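Local coordinates for RING finger protein unkempt homolog (Mus musculus, PDB 5ELK), which binds RNA sequence-specifically through clustered CCCH zinc fingers and represses translation to shape the early morphology of cortical neurons, at residues A[52-57]-A[83-88]. Residues are numbered along the deposited sequence; the frame is centred on the assembly and turned at random.
With ZN (zinc ion), chain D; nucleotides of chain B.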
ATOM      1  N   SER A  52       9.117   8.247  -2.199  1.00 34.82           N
ATOM      2  CA  SER A  52       9.010   7.009  -1.433  1.00 41.59           C
ATOM      3  C   SER A  52       9.255   7.230   0.061  1.00 40.85           C
ATOM      4  O   SER A  52       8.740   6.489   0.893  1.00 52.34           O
ATOM      5  CB  SER A  52      10.000   5.961  -1.953  1.00 37.79           C
ATOM      6  OG  SER A  52      11.329   6.447  -1.903  1.00 34.73           O
ATOM      7  N   SER A  53      10.037   8.246   0.399  1.00 41.77           N
ATOM      8  CA  SER A  53      10.471   8.450   1.780  1.00 38.01           C
ATOM      9  C   SER A  53       9.301   8.854   2.696  1.00 41.06           C
ATOM     10  O   SER A  53       8.401   9.573   2.265  1.00 42.59           O
ATOM     11  CB  SER A  53      11.573   9.510   1.833  1.00 35.49           C
ATOM     12  OG  SER A  53      11.259  10.601   0.994  1.00 43.11           O
ATOM     13  N   PRO A  54       9.312   8.392   3.964  1.00 35.58           N
ATOM     14  CA  PRO A  54       8.266   8.747   4.937  1.00 40.92           C
ATOM     15  C   PRO A  54       8.260  10.229   5.316  1.00 43.44           C
ATOM     16  O   PRO A  54       9.336  10.820   5.394  1.00 43.97           O
ATOM     17  CB  PRO A  54       8.647   7.930   6.176  1.00 37.12           C
ATOM     18  CG  PRO A  54       9.577   6.882   5.702  1.00 34.81           C
ATOM     19  CD  PRO A  54      10.304   7.477   4.550  1.00 29.61           C
ATOM     20  N   CYS A  55       7.081  10.809   5.538  1.00 35.23           N
ATOM     21  CA  CYS A  55       6.986  12.150   6.106  1.00 34.01           C
ATOM     22  C   CYS A  55       7.295  12.070   7.599  1.00 32.97           C
ATOM     23  O   CYS A  55       6.625  11.345   8.329  1.00 40.33           O
ATOM     24  CB  CYS A  55       5.591  12.743   5.892  1.00 39.27           C
ATOM     25  SG  CYS A  55       5.396  14.448   6.517  1.00 32.84           S
ATOM     26  N   PRO A  56       8.327  12.790   8.060  1.00 33.96           N
ATOM     27  CA  PRO A  56       8.703  12.699   9.478  1.00 37.20           C
ATOM     28  C   PRO A  56       7.766  13.465  10.412  1.00 41.17           C
ATOM     29  O   PRO A  56       7.929  13.382  11.635  1.00 45.83           O
ATOM     30  CB  PRO A  56      10.108  13.290   9.499  1.00 34.27           C
ATOM     31  CG  PRO A  56      10.116  14.220   8.352  1.00 45.44           C
ATOM     32  CD  PRO A  56       9.275  13.614   7.297  1.00 32.51           C
ATOM     33  N   ASN A  57       6.790  14.179   9.850  1.00 41.99           N
ATOM     34  CA  ASN A  57       5.726  14.779  10.656  1.00 44.28           C
ATOM     35  C   ASN A  57       4.667  13.727  10.954  1.00 37.20           C
ATOM     36  O   ASN A  57       3.762  13.955  11.734  1.00 38.98           O
ATOM     37  CB  ASN A  57       5.068  15.974   9.944  1.00 40.85           C
ATOM     38  CG  ASN A  57       6.056  17.063   9.568  1.00 40.63           C
ATOM     39  OD1 ASN A  57       6.894  17.465  10.372  1.00 49.90           O
ATOM     40  ND2 ASN A  57       5.949  17.556   8.341  1.00 41.51           N
ATOM     41  N   THR A  83       1.189   2.055   3.796  1.00 28.29           N
ATOM     42  CA  THR A  83       0.653   1.583   2.539  1.00 38.76           C
ATOM     43  C   THR A  83       1.143   2.433   1.376  1.00 38.99           C
ATOM     44  O   THR A  83       1.457   1.902   0.307  1.00 35.47           O
ATOM     45  CB  THR A  83      -0.867   1.568   2.550  1.00 39.44           C
ATOM     46  OG1 THR A  83      -1.314   0.830   3.693  1.00 37.19           O
ATOM     47  CG2 THR A  83      -1.387   0.913   1.281  1.00 49.77           C
ATOM     48  N   GLU A  84       1.207   3.746   1.579  1.00 34.31           N
ATOM     49  CA  GLU A  84       1.665   4.644   0.526  1.00 34.43           C
ATOM     50  C   GLU A  84       3.104   4.361   0.156  1.00 32.91           C
ATOM     51  O   GLU A  84       3.514   4.530  -0.991  1.00 28.37           O
ATOM     52  CB  GLU A  84       1.528   6.102   0.945  1.00 38.79           C
ATOM     53  CG  GLU A  84       0.134   6.633   0.745  1.00 44.47           C
ATOM     54  CD  GLU A  84       0.075   8.136   0.695  1.00 40.46           C
ATOM     55  OE1 GLU A  84       0.977   8.805   1.244  1.00 37.88           O
ATOM     56  OE2 GLU A  84      -0.875   8.647   0.080  1.00 39.81           O
ATOM     57  N   GLN A  85       3.881   3.931   1.136  1.00 36.36           N
ATOM     58  CA  GLN A  85       5.278   3.637   0.885  1.00 31.44           C
ATOM     59  C   GLN A  85       5.450   2.258   0.229  1.00 29.22           C
ATOM     60  O   GLN A  85       6.151   2.118  -0.770  1.00 23.03           O
ATOM     61  CB  GLN A  85       6.056   3.698   2.191  1.00 30.92           C
ATOM     62  CG  GLN A  85       7.540   3.492   2.027  1.00 34.35           C
ATOM     63  CD  GLN A  85       8.284   3.552   3.339  1.00 37.86           C
ATOM     64  OE1 GLN A  85       7.879   2.933   4.323  1.00 41.51           O
ATOM     65  NE2 GLN A  85       9.381   4.295   3.365  1.00 40.75           N
ATOM     66  N   GLN A  86       4.807   1.246   0.799  1.00 25.03           N
ATOM     67  CA  GLN A  86       4.972  -0.121   0.328  1.00 32.35           C
ATOM     68  C   GLN A  86       4.498  -0.265  -1.112  1.00 34.31           C
ATOM     69  O   GLN A  86       5.058  -1.047  -1.878  1.00 31.57           O
ATOM     70  CB  GLN A  86       4.230  -1.098   1.236  1.00 29.77           C
ATOM     71  CG  GLN A  86       4.889  -1.290   2.597  1.00 26.75           C
ATOM     72  CD  GLN A  86       4.489  -2.581   3.273  1.00 32.73           C
ATOM     73  OE1 GLN A  86       3.631  -2.594   4.151  1.00 42.59           O
ATOM     74  NE2 GLN A  86       5.111  -3.682   2.867  1.00 33.23           N
ATOM     75  N   PHE A  87       3.500   0.528  -1.485  1.00 32.12           N
ATOM     76  CA  PHE A  87       2.943   0.469  -2.825  1.00 24.50           C
ATOM     77  C   PHE A  87       3.346   1.686  -3.632  1.00 33.16           C
ATOM     78  O   PHE A  87       2.653   2.085  -4.566  1.00 30.44           O
ATOM     79  CB  PHE A  87       1.430   0.339  -2.740  1.00 30.68           C
ATOM     80  CG  PHE A  87       0.990  -0.965  -2.156  1.00 29.47           C
ATOM     81  CD1 PHE A  87       0.899  -1.128  -0.792  1.00 29.35           C
ATOM     82  CD2 PHE A  87       0.707  -2.046  -2.972  1.00 36.84           C
ATOM     83  CE1 PHE A  87       0.511  -2.329  -0.256  1.00 33.53           C
ATOM     84  CE2 PHE A  87       0.316  -3.250  -2.433  1.00 31.19           C
ATOM     85  CZ  PHE A  87       0.218  -3.391  -1.079  1.00 33.02           C
ATOM     86  N   HIS A  88       4.484   2.273  -3.281  1.00 35.90           N
ATOM     87  CA  HIS A  88       5.027   3.348  -4.087  1.00 30.86           C
ATOM     88  C   HIS A  88       5.643   2.754  -5.356  1.00 30.67           C
ATOM     89  O   HIS A  88       6.277   1.703  -5.295  1.00 41.15           O
ATOM     90  CB  HIS A  88       6.081   4.126  -3.309  1.00 31.51           C
ATOM     91  CG  HIS A  88       6.463   5.416  -3.955  1.00 34.41           C
ATOM     92  ND1 HIS A  88       7.473   5.517  -4.893  1.00 36.74           N
ATOM     93  CD2 HIS A  88       5.953   6.666  -3.823  1.00 41.43           C
ATOM     94  CE1 HIS A  88       7.576   6.768  -5.294  1.00 41.42           C
ATOM     95  NE2 HIS A  88       6.667   7.488  -4.663  1.00 42.05           N
TER
HETATM   96 ZN    ZN D 402       3.553  15.258   5.200  1.00 51.14          ZN
ATOM     97  P     G B   5       5.053  -6.119   9.653  1.00 50.04           P
ATOM     98  OP1   G B   5       5.788  -5.226  10.591  1.00 61.42           O
ATOM     99  OP2   G B   5       4.847  -7.543  10.030  1.00 52.90           O
ATOM    100  O5'   G B   5       3.603  -5.535   9.339  1.00 51.51           O
ATOM    101  C5'   G B   5       3.347  -4.137   9.386  1.00 49.75           C
ATOM    102  C4'   G B   5       2.063  -3.785   8.674  1.00 51.71           C
ATOM    103  O4'   G B   5       2.286  -3.824   7.238  1.00 48.57           O
ATOM    104  C3'   G B   5       0.875  -4.712   8.952  1.00 57.13           C
ATOM    105  O3'   G B   5      -0.334  -3.953   8.979  1.00 62.99           O
ATOM    106  C2'   G B   5       0.870  -5.629   7.732  1.00 54.55           C
ATOM    107  O2'   G B   5      -0.392  -6.189   7.421  1.00 56.73           O
ATOM    108  C1'   G B   5       1.347  -4.685   6.630  1.00 52.89           C
ATOM    109  N9    G B   5       2.004  -5.363   5.507  1.00 49.96           N
ATOM    110  C8    G B   5       3.205  -6.034   5.534  1.00 42.66           C
ATOM    111  N7    G B   5       3.530  -6.530   4.376  1.00 35.68           N
ATOM    112  C5    G B   5       2.485  -6.173   3.534  1.00 37.31           C
ATOM    113  C6    G B   5       2.284  -6.436   2.153  1.00 31.85           C
ATOM    114  O6    G B   5       3.010  -7.059   1.380  1.00 35.06           O
ATOM    115  N1    G B   5       1.093  -5.898   1.687  1.00 29.74           N
ATOM    116  C2    G B   5       0.209  -5.179   2.458  1.00 40.67           C
ATOM    117  N2    G B   5      -0.885  -4.733   1.824  1.00 38.65           N
ATOM    118  N3    G B   5       0.382  -4.922   3.746  1.00 39.38           N
ATOM    119  C4    G B   5       1.535  -5.446   4.215  1.00 41.92           C
ATOM    120  P     U B   3      13.226   0.526   2.256  1.00 55.00           P
ATOM    121  OP1   U B   3      13.870  -0.654   2.877  1.00 55.41           O
ATOM    122  OP2   U B   3      13.728   1.098   0.979  1.00 60.51           O
ATOM    123  O5'   U B   3      11.701   0.141   2.031  1.00 53.39           O
ATOM    124  C5'   U B   3      10.659   0.998   2.474  1.00 48.71           C
ATOM    125  C4'   U B   3       9.486   0.199   2.974  1.00 44.63           C
ATOM    126  O4'   U B   3       8.866  -0.491   1.849  1.00 43.95           O
ATOM    127  C3'   U B   3       9.843  -0.884   3.988  1.00 42.73           C
ATOM    128  O3'   U B   3       8.741  -1.067   4.881  1.00 42.59           O
ATOM    129  C2'   U B   3       9.994  -2.116   3.102  1.00 40.17           C
ATOM    130  O2'   U B   3       9.864  -3.350   3.776  1.00 39.41           O
ATOM    131  C1'   U B   3       8.870  -1.887   2.092  1.00 38.20           C
ATOM    132  N1    U B   3       9.030  -2.601   0.812  1.00 44.50           N
ATOM    133  C2    U B   3       7.901  -3.162   0.221  1.00 42.07           C
ATOM    134  O2    U B   3       6.778  -3.083   0.703  1.00 37.73           O
ATOM    135  N3    U B   3       8.119  -3.825  -0.969  1.00 41.04           N
ATOM    136  C4    U B   3       9.324  -3.998  -1.613  1.00 41.52           C
ATOM    137  O4    U B   3       9.363  -4.627  -2.675  1.00 39.94           O
ATOM    138  C5    U B   3      10.436  -3.392  -0.938  1.00 44.70           C
ATOM    139  C6    U B   3      10.263  -2.735   0.218  1.00 40.36           C
ATOM    140  P     A B   4       8.977  -1.639   6.367  1.00 44.60           P
ATOM    141  OP1   A B   4       8.241  -0.778   7.335  1.00 61.42           O
ATOM    142  OP2   A B   4      10.442  -1.846   6.505  1.00 46.17           O
ATOM    143  O5'   A B   4       8.293  -3.082   6.372  1.00 42.11           O
ATOM    144  C5'   A B   4       6.882  -3.218   6.234  1.00 40.52           C
ATOM    145  C4'   A B   4       6.402  -4.625   6.516  1.00 46.59           C
ATOM    146  O4'   A B   4       6.905  -5.550   5.510  1.00 41.31           O
ATOM    147  C3'   A B   4       6.791  -5.229   7.866  1.00 45.66           C
ATOM    148  O3'   A B   4       5.756  -6.138   8.215  1.00 51.17           O
ATOM    149  C2'   A B   4       8.021  -6.055   7.508  1.00 41.33           C
ATOM    150  O2'   A B   4       8.328  -7.079   8.435  1.00 47.26           O
ATOM    151  C1'   A B   4       7.593  -6.615   6.153  1.00 38.06           C
ATOM    152  N9    A B   4       8.680  -7.044   5.272  1.00 40.80           N
ATOM    153  C8    A B   4       9.893  -6.433   5.077  1.00 44.39           C
ATOM    154  N7    A B   4      10.639  -7.032   4.180  1.00 43.60           N
ATOM    155  C5    A B   4       9.872  -8.105   3.741  1.00 38.97           C
ATOM    156  C6    A B   4      10.119  -9.114   2.785  1.00 37.97           C
ATOM    157  N6    A B   4      11.254  -9.205   2.088  1.00 36.47           N
ATOM    158  N1    A B   4       9.142 -10.033   2.576  1.00 34.34           N
ATOM    159  C2    A B   4       8.000  -9.925   3.285  1.00 40.55           C
ATOM    160  N3    A B   4       7.653  -9.019   4.208  1.00 37.53           N
ATOM    161  C4    A B   4       8.647  -8.120   4.398  1.00 36.43           C
TER
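Ser-52 sits over one face of the imidazole of His-88, just past the end of helix 82-86, with its CB and backbone N. The CB stands 4.1 Å from the ring centroid and 19° off the ring normal, a CH-pi contact, while Ser-52 N lies toward the rim, 3.6 Å from His-88 NE2. CG of His-88 is anti to its backbone N (chi1 -167°), which swings the imidazole under the serine, and both ring nitrogens are hydrogen-bonded, NE2 with Tyr-50 O and ND1 with Glu-90 N. A leucine in place of His-88 would probably leave these two backbone atoms without their mates and Ser-52 CB without a flat ring face beneath it.

On its carbonyl side Ser-52 meets Gln-85, whose extended chain delivers NE2 to Ser-52 O in a weak, bent hydrogen bond (3.4 Å, 138°). Gln-85 NE2 also lies 3.5 Å from Pro-54 CG, and Trp-64 packs on both side chains. Directly after Pro-54, Cys-55 SG binds zinc at 2.4 Å together with Cys-70, Cys-76 and His-80 of this CCCH finger. Next to Gln-85, Gln-86 NE2 donates a nearly straight bond of 2.8 Å to O2 of U3 of chain B. The zinc-binding loop thus meets a helix that contacts the RNA chiefly through a ring whose two bonds fix its rotation and are consistent with a neutral, NE2-protonated imidazole; the Gln-85 bond is a secondary link.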